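Local coordinates for LRR receptor-like serine/threonine-protein kinase RGI3 (Arabidopsis thaliana, PDB 5HZ0) that acts as a receptor for RGF peptide hormones, which maintain the root stem cell niche, and pairs with SERK co-receptors through its leucine-rich repeats once the peptide is bound, at residues 406-411 / 430-435; 576-581 / 599-604. The protein carries 5 engineered substitutions. All coordinates share one frame; numbering follows the deposited sequence.

Contact 1. Residues 406-411 / 430-435; sequences NGNRLA and SENRLV
Gly-407 and Asn-408 meet Ser-430 and Glu-431 by backbone bonds that join two successive coils of the leucine-rich repeat solenoid. Gly-407 N donates to Ser-430 O at 3.1 Å, and Asn-408 N reaches Glu-431 O at 3.1 Å. Further on, Arg-433 N is bonded to Leu-410 O at 2.8 Å.

From there the Arg-433 side chain can be followed outward. Its CB passes 3.3 Å from Leu-410 O, and CG, set anti to the carbonyl carbon, moves on to 3.6 Å from Arg-409 O. Bends at chi2 (-77°) and chi3 fold the chain back across the neighbouring coil. CZ therefore lies 3.7 Å from Arg-409 CG, and NH2 comes 3.4 Å from Arg-409 CD. Arg-409 CB and CG lie over one face of this guanidinium, CB offset toward its rim, while the two guanidinium planes are turned 55° apart.

On the inner side, the buried Asn-432 amide lies alongside Leu-410. Its OD1 accepts Leu-410 N, although the position of this oxygen is less certain, and its ND2 bonds to Ile-429 O. Asn-408 has the same place in the preceding coil, the conserved asparagine position of the LRR consensus.

The guanidinium of Arg-433 rests on aliphatic carbons of Arg-409, not on its charged end; the nearest charged nitrogens, Arg-409 NE and Arg-433 NH2, stay 4.8 Å apart, and the repulsion expected between like charges is probably eased by the salt bridge of Arg-409 to Asp-385.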
ATOM      1  N   ASN A 406     -17.142 -11.821   2.477  1.00  6.55           N
ATOM      2  CA  ASN A 406     -16.863 -13.188   2.044  1.00  9.67           C
ATOM      3  C   ASN A 406     -16.172 -14.083   3.078  1.00  7.91           C
ATOM      4  O   ASN A 406     -15.398 -13.608   3.903  1.00  6.52           O
ATOM      5  CB  ASN A 406     -16.105 -13.176   0.708  1.00  2.14           C
ATOM      6  CG  ASN A 406     -14.819 -12.387   0.769  1.00  9.12           C
ATOM      7  OD1 ASN A 406     -14.831 -11.164   0.690  1.00 16.76           O
ATOM      8  ND2 ASN A 406     -13.695 -13.084   0.897  1.00  6.74           N
ATOM      9  N   GLY A 407     -16.461 -15.385   3.040  1.00  5.80           N
ATOM     10  CA  GLY A 407     -15.846 -16.308   3.977  1.00  2.00           C
ATOM     11  C   GLY A 407     -16.442 -16.273   5.370  1.00  3.17           C
ATOM     12  O   GLY A 407     -15.726 -16.186   6.375  1.00  2.00           O
ATOM     13  N   ASN A 408     -17.768 -16.335   5.418  1.00  2.05           N
ATOM     14  CA  ASN A 408     -18.520 -16.414   6.664  1.00  2.00           C
ATOM     15  C   ASN A 408     -19.688 -17.398   6.512  1.00  7.37           C
ATOM     16  O   ASN A 408     -19.719 -18.185   5.562  1.00 12.67           O
ATOM     17  CB  ASN A 408     -19.036 -15.027   7.080  1.00  9.30           C
ATOM     18  CG  ASN A 408     -17.931 -14.112   7.576  1.00  4.29           C
ATOM     19  OD1 ASN A 408     -17.439 -14.278   8.686  1.00  4.73           O
ATOM     20  ND2 ASN A 408     -17.538 -13.142   6.755  1.00  2.00           N
ATOM     21  N   ARG A 409     -20.585 -17.413   7.495  1.00  7.07           N
ATOM     22  CA  ARG A 409     -21.819 -18.224   7.487  1.00  7.02           C
ATOM     23  C   ARG A 409     -23.119 -17.494   7.158  1.00  6.55           C
ATOM     24  O   ARG A 409     -24.197 -17.958   7.555  1.00  9.27           O
ATOM     25  CB  ARG A 409     -21.967 -19.103   8.741  1.00 12.80           C
ATOM     26  CG  ARG A 409     -21.120 -20.371   8.706  1.00 13.72           C
ATOM     27  CD  ARG A 409     -21.476 -21.344   9.829  1.00 11.90           C
ATOM     28  NE  ARG A 409     -21.160 -20.838  11.160  1.00 16.67           N
ATOM     29  CZ  ARG A 409     -22.061 -20.701  12.131  1.00 19.23           C
ATOM     30  NH1 ARG A 409     -23.327 -21.036  11.907  1.00 20.89           N
ATOM     31  NH2 ARG A 409     -21.700 -20.241  13.322  1.00 12.74           N
ATOM     32  N   LEU A 410     -23.017 -16.290   6.595  1.00  4.07           N
ATOM     33  CA  LEU A 410     -24.193 -15.422   6.393  1.00  9.37           C
ATOM     34  C   LEU A 410     -25.373 -16.116   5.707  1.00 14.36           C
ATOM     35  O   LEU A 410     -25.187 -16.825   4.730  1.00 16.44           O
ATOM     36  CB  LEU A 410     -23.788 -14.178   5.600  1.00  2.72           C
ATOM     37  CG  LEU A 410     -22.703 -13.309   6.251  1.00  3.30           C
ATOM     38  CD1 LEU A 410     -22.231 -12.222   5.290  1.00  3.97           C
ATOM     39  CD2 LEU A 410     -23.167 -12.709   7.576  1.00  2.44           C
ATOM     40  N   ALA A 411     -26.586 -15.903   6.224  1.00 17.59           N
ATOM     41  CA  ALA A 411     -27.783 -16.594   5.712  1.00 15.98           C
ATOM     42  C   ALA A 411     -28.858 -15.647   5.182  1.00  8.93           C
ATOM     43  O   ALA A 411     -28.725 -14.429   5.277  1.00 11.41           O
ATOM     44  CB  ALA A 411     -28.372 -17.521   6.778  1.00  3.71           C
ATOM     45  N   SER A 430     -18.973 -13.776  -1.470  1.00  7.61           N
ATOM     46  CA  SER A 430     -18.788 -15.186  -1.781  1.00  5.25           C
ATOM     47  C   SER A 430     -18.560 -16.023  -0.521  1.00 10.92           C
ATOM     48  O   SER A 430     -18.226 -15.487   0.539  1.00  2.31           O
ATOM     49  CB  SER A 430     -17.624 -15.378  -2.750  1.00  6.16           C
ATOM     50  OG  SER A 430     -16.455 -14.778  -2.250  1.00  3.42           O
ATOM     51  N   GLU A 431     -18.814 -17.325  -0.634  1.00  2.48           N
ATOM     52  CA  GLU A 431     -18.585 -18.276   0.457  1.00  2.26           C
ATOM     53  C   GLU A 431     -19.381 -17.953   1.708  1.00  5.61           C
ATOM     54  O   GLU A 431     -18.829 -17.667   2.770  1.00  5.90           O
ATOM     55  CB  GLU A 431     -17.096 -18.400   0.780  1.00  2.01           C
ATOM     56  CG  GLU A 431     -16.267 -19.010  -0.339  1.00 13.17           C
ATOM     57  CD  GLU A 431     -14.863 -19.335   0.117  1.00 24.73           C
ATOM     58  OE1 GLU A 431     -14.456 -20.516   0.048  1.00 36.96           O
ATOM     59  OE2 GLU A 431     -14.158 -18.406   0.551  1.00 25.85           O
ATOM     60  N   ASN A 432     -20.695 -18.032   1.558  1.00  2.46           N
ATOM     61  CA  ASN A 432     -21.617 -17.894   2.659  1.00  2.51           C
ATOM     62  C   ASN A 432     -22.778 -18.846   2.372  1.00  6.04           C
ATOM     63  O   ASN A 432     -22.643 -19.728   1.543  1.00 11.07           O
ATOM     64  CB  ASN A 432     -22.087 -16.430   2.812  1.00  2.61           C
ATOM     65  CG  ASN A 432     -21.031 -15.530   3.474  1.00  7.22           C
ATOM     66  OD1 ASN A 432     -20.893 -15.510   4.694  1.00  2.21           O
ATOM     67  ND2 ASN A 432     -20.292 -14.783   2.664  1.00  2.36           N
ATOM     68  N   ARG A 433     -23.859 -18.722   3.131  1.00  9.24           N
ATOM     69  CA  ARG A 433     -25.103 -19.487   2.970  1.00  3.16           C
ATOM     70  C   ARG A 433     -26.281 -18.750   2.330  1.00  3.50           C
ATOM     71  O   ARG A 433     -27.440 -19.077   2.636  1.00  5.05           O
ATOM     72  CB  ARG A 433     -25.534 -20.105   4.285  1.00 20.41           C
ATOM     73  CG  ARG A 433     -24.379 -20.623   5.068  1.00 19.14           C
ATOM     74  CD  ARG A 433     -23.873 -21.938   4.539  1.00 21.97           C
ATOM     75  NE  ARG A 433     -23.488 -22.756   5.684  1.00 33.42           N
ATOM     76  CZ  ARG A 433     -22.268 -22.780   6.208  1.00 34.86           C
ATOM     77  NH1 ARG A 433     -21.301 -22.048   5.662  1.00 35.50           N
ATOM     78  NH2 ARG A 433     -22.014 -23.543   7.266  1.00 30.88           N
ATOM     79  N   LEU A 434     -26.022 -17.645   1.643  1.00  5.89           N
ATOM     80  CA  LEU A 434     -27.101 -16.830   1.069  1.00  9.63           C
ATOM     81  C   LEU A 434     -28.090 -17.619   0.229  1.00 13.19           C
ATOM     82  O   LEU A 434     -27.714 -18.537  -0.492  1.00 18.99           O
ATOM     83  CB  LEU A 434     -26.524 -15.753   0.169  1.00  3.89           C
ATOM     84  CG  LEU A 434     -25.477 -14.846   0.789  1.00 10.10           C
ATOM     85  CD1 LEU A 434     -25.110 -13.789  -0.220  1.00  6.16           C
ATOM     86  CD2 LEU A 434     -26.029 -14.243   2.070  1.00  4.80           C
ATOM     87  N   VAL A 435     -29.359 -17.244   0.305  1.00 14.77           N
ATOM     88  CA  VAL A 435     -30.372 -17.948  -0.458  1.00  4.87           C
ATOM     89  C   VAL A 435     -31.216 -17.009  -1.294  1.00  9.30           C
ATOM     90  O   VAL A 435     -30.917 -15.821  -1.404  1.00 14.93           O
ATOM     91  CB  VAL A 435     -31.258 -18.813   0.446  1.00 10.23           C
ATOM     92  CG1 VAL A 435     -30.451 -20.007   1.005  1.00  4.68           C
ATOM     93  CG2 VAL A 435     -31.854 -17.970   1.571  1.00  5.09           C
TER

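Contact 2. Residues 576-581 / 599-604; sequences NQLTGN and NDFSGD
Apolar packing of Leu-578 against Phe-601 combines with backbone bonding near the C-terminal end of the LRR solenoid, where the short segments 576-581 and 599-602 of two neighbouring coils run 15° apart. Phe-601 CG stands anti to the carbonyl carbon (chi1 -66°), which lays the ring beside Leu-578: CZ lies 3.4 Å from Leu-578 CB and 3.7 Å from Leu-578 CD2. Leu-578 O sits above one ring face, offset toward the rim, whereas Gly-580 O lies in plane at the edge, 3.5 Å from Phe-601 CD1. Ser-602 N donates to Gly-580 O at 3.1 Å, with an N-H...O angle of 167°. Asp-600 N makes a weak bond to Leu-578 O. In the LRR consensus, Asn-576 and Asn-599 hold the conserved asparagine position, and Leu-578 and Phe-601 the inward-facing hydrophobic one two residues later. Both asparagine ND2 atoms bond to Val-573 O; Leu-578 N donates to Asn-599 OD1, whose position is less certain. An alanine in place of Phe-601 would probably open a gap beside Leu-578 and lose packing against Leu-625. The Thr-579 side chain crosses that of Asp-600 at a slant, CG2 lying 3.5 Å from Asp-600 CB.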
ATOM      1  N   ASN A 576     -18.358 -32.709 -23.127  1.00 16.43           N
ATOM      2  CA  ASN A 576     -19.554 -32.353 -23.881  1.00 12.44           C
ATOM      3  C   ASN A 576     -19.833 -33.424 -24.918  1.00 14.79           C
ATOM      4  O   ASN A 576     -19.213 -34.487 -24.895  1.00 18.65           O
ATOM      5  CB  ASN A 576     -19.415 -30.979 -24.543  1.00 15.44           C
ATOM      6  CG  ASN A 576     -19.690 -29.852 -23.587  1.00 15.15           C
ATOM      7  OD1 ASN A 576     -20.831 -29.635 -23.185  1.00  9.73           O
ATOM      8  ND2 ASN A 576     -18.650 -29.121 -23.220  1.00 13.69           N
ATOM      9  N   GLN A 577     -20.807 -33.159 -25.781  1.00 16.65           N
ATOM     10  CA  GLN A 577     -21.133 -34.026 -26.922  1.00 16.70           C
ATOM     11  C   GLN A 577     -20.568 -33.583 -28.273  1.00 20.38           C
ATOM     12  O   GLN A 577     -21.075 -33.980 -29.313  1.00 27.44           O
ATOM     13  CB  GLN A 577     -22.618 -34.356 -26.981  1.00 18.56           C
ATOM     14  CG  GLN A 577     -23.040 -35.318 -25.885  1.00 20.48           C
ATOM     15  CD  GLN A 577     -24.488 -35.133 -25.495  1.00 31.75           C
ATOM     16  OE1 GLN A 577     -24.789 -34.553 -24.450  1.00 34.17           O
ATOM     17  NE2 GLN A 577     -25.398 -35.616 -26.340  1.00 35.84           N
ATOM     18  N   LEU A 578     -19.612 -32.666 -28.247  1.00 12.03           N
ATOM     19  CA  LEU A 578     -19.029 -32.084 -29.459  1.00 12.68           C
ATOM     20  C   LEU A 578     -18.496 -33.106 -30.492  1.00 16.67           C
ATOM     21  O   LEU A 578     -17.912 -34.136 -30.129  1.00 12.80           O
ATOM     22  CB  LEU A 578     -17.919 -31.097 -29.060  1.00 17.96           C
ATOM     23  CG  LEU A 578     -18.325 -29.653 -28.691  1.00 19.57           C
ATOM     24  CD1 LEU A 578     -19.569 -29.652 -27.892  1.00 24.84           C
ATOM     25  CD2 LEU A 578     -17.226 -28.871 -27.959  1.00 15.04           C
ATOM     26  N   THR A 579     -18.705 -32.813 -31.778  1.00 16.93           N
ATOM     27  CA  THR A 579     -18.237 -33.696 -32.865  1.00 18.87           C
ATOM     28  C   THR A 579     -17.442 -32.981 -33.948  1.00 16.93           C
ATOM     29  O   THR A 579     -17.201 -31.766 -33.878  1.00 15.68           O
ATOM     30  CB  THR A 579     -19.390 -34.447 -33.605  1.00 16.84           C
ATOM     31  OG1 THR A 579     -20.404 -33.518 -34.026  1.00 16.82           O
ATOM     32  CG2 THR A 579     -20.004 -35.542 -32.738  1.00 17.18           C
ATOM     33  N   GLY A 580     -17.056 -33.757 -34.962  1.00 17.74           N
ATOM     34  CA  GLY A 580     -16.262 -33.256 -36.064  1.00 16.20           C
ATOM     35  C   GLY A 580     -14.817 -33.227 -35.647  1.00 15.90           C
ATOM     36  O   GLY A 580     -14.451 -33.856 -34.668  1.00 15.24           O
ATOM     37  N   ASN A 581     -13.994 -32.498 -36.388  1.00 24.26           N
ATOM     38  CA  ASN A 581     -12.577 -32.415 -36.085  1.00 21.96           C
ATOM     39  C   ASN A 581     -12.146 -31.074 -35.507  1.00 19.44           C
ATOM     40  O   ASN A 581     -12.974 -30.218 -35.225  1.00 21.43           O
ATOM     41  CB  ASN A 581     -11.729 -32.804 -37.299  1.00 22.28           C
ATOM     42  CG  ASN A 581     -11.841 -31.815 -38.440  1.00 24.41           C
ATOM     43  OD1 ASN A 581     -11.368 -30.689 -38.335  1.00 17.91           O
ATOM     44  ND2 ASN A 581     -12.438 -32.245 -39.552  1.00 19.67           N
ATOM     45  N   ASN A 599     -15.264 -35.976 -25.382  1.00 18.69           N
ATOM     46  CA  ASN A 599     -16.189 -35.518 -26.394  1.00 10.61           C
ATOM     47  C   ASN A 599     -16.321 -36.605 -27.444  1.00 15.79           C
ATOM     48  O   ASN A 599     -15.794 -37.705 -27.283  1.00 14.96           O
ATOM     49  CB  ASN A 599     -15.727 -34.196 -27.025  1.00 15.00           C
ATOM     50  CG  ASN A 599     -16.240 -32.964 -26.272  1.00 19.65           C
ATOM     51  OD1 ASN A 599     -17.438 -32.666 -26.293  1.00 10.80           O
ATOM     52  ND2 ASN A 599     -15.327 -32.229 -25.634  1.00 10.37           N
ATOM     53  N   ASP A 600     -17.083 -36.309 -28.487  1.00 15.06           N
ATOM     54  CA  ASP A 600     -17.247 -37.193 -29.640  1.00 20.68           C
ATOM     55  C   ASP A 600     -16.362 -36.844 -30.848  1.00 12.92           C
ATOM     56  O   ASP A 600     -16.711 -37.184 -31.964  1.00 13.53           O
ATOM     57  CB  ASP A 600     -18.719 -37.363 -30.018  1.00 25.63           C
ATOM     58  CG  ASP A 600     -19.511 -38.110 -28.951  1.00 31.59           C
ATOM     59  OD1 ASP A 600     -19.036 -39.169 -28.488  1.00 11.80           O
ATOM     60  OD2 ASP A 600     -20.606 -37.631 -28.568  1.00 33.93           O
ATOM     61  N   PHE A 601     -15.329 -36.030 -30.638  1.00 16.93           N
ATOM     62  CA  PHE A 601     -14.410 -35.623 -31.708  1.00 13.38           C
ATOM     63  C   PHE A 601     -13.740 -36.814 -32.407  1.00 13.68           C
ATOM     64  O   PHE A 601     -13.531 -37.872 -31.819  1.00 13.28           O
ATOM     65  CB  PHE A 601     -13.295 -34.698 -31.173  1.00 13.13           C
ATOM     66  CG  PHE A 601     -13.770 -33.361 -30.668  1.00 18.34           C
ATOM     67  CD1 PHE A 601     -14.530 -32.517 -31.465  1.00 19.31           C
ATOM     68  CD2 PHE A 601     -13.423 -32.932 -29.390  1.00 18.88           C
ATOM     69  CE1 PHE A 601     -14.943 -31.277 -30.985  1.00 22.42           C
ATOM     70  CE2 PHE A 601     -13.838 -31.696 -28.907  1.00 16.72           C
ATOM     71  CZ  PHE A 601     -14.596 -30.871 -29.701  1.00 12.68           C
ATOM     72  N   SER A 602     -13.409 -36.618 -33.678  1.00 14.41           N
ATOM     73  CA  SER A 602     -12.742 -37.633 -34.478  1.00 22.81           C
ATOM     74  C   SER A 602     -11.982 -36.942 -35.597  1.00 19.84           C
ATOM     75  O   SER A 602     -12.301 -35.810 -35.951  1.00 15.80           O
ATOM     76  CB  SER A 602     -13.759 -38.622 -35.059  1.00 15.07           C
ATOM     77  OG  SER A 602     -14.298 -38.149 -36.269  1.00 24.46           O
ATOM     78  N   GLY A 603     -11.009 -37.632 -36.185  1.00 20.83           N
ATOM     79  CA  GLY A 603     -10.142 -37.020 -37.176  1.00 16.47           C
ATOM     80  C   GLY A 603      -8.697 -36.870 -36.738  1.00 16.28           C
ATOM     81  O   GLY A 603      -8.333 -37.121 -35.574  1.00 15.58           O
ATOM     82  N   ASP A 604      -7.847 -36.510 -37.687  1.00 16.95           N
ATOM     83  CA  ASP A 604      -6.431 -36.407 -37.381  1.00 25.24           C
ATOM     84  C   ASP A 604      -5.958 -34.998 -37.062  1.00 24.54           C
ATOM     85  O   ASP A 604      -6.445 -34.029 -37.630  1.00 26.93           O
ATOM     86  CB  ASP A 604      -5.573 -36.995 -38.492  1.00 26.82           C
ATOM     87  CG  ASP A 604      -5.644 -36.200 -39.758  1.00 25.72           C
ATOM     88  OD1 ASP A 604      -6.755 -35.806 -40.155  1.00 22.71           O
ATOM     89  OD2 ASP A 604      -4.581 -35.970 -40.358  1.00 32.97           O
TER

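How the contacts relate
Contact 1 precedes contact 2 along the chain, and each joins two consecutive coils of the same extracellular LRR solenoid: predicted repeats 18 and 19 in the first, 25 and 26 in the second. Their centres are 40 Å apart and their nearest atoms about 25 Å, so they do not touch. The parallel strands that lead into them, 402-404 and 426-428, then 570-572 and 593-595, belong to one continuous series, of which 593-595 is the last, at the C-terminal end. Segment 406-411 comes just after residues 402-404, a peptide-recognition motif, with one residue between. The same asparagine-centred joining of consecutive coils is thus found both beside a hormone-recognising strand and near the C-terminal end.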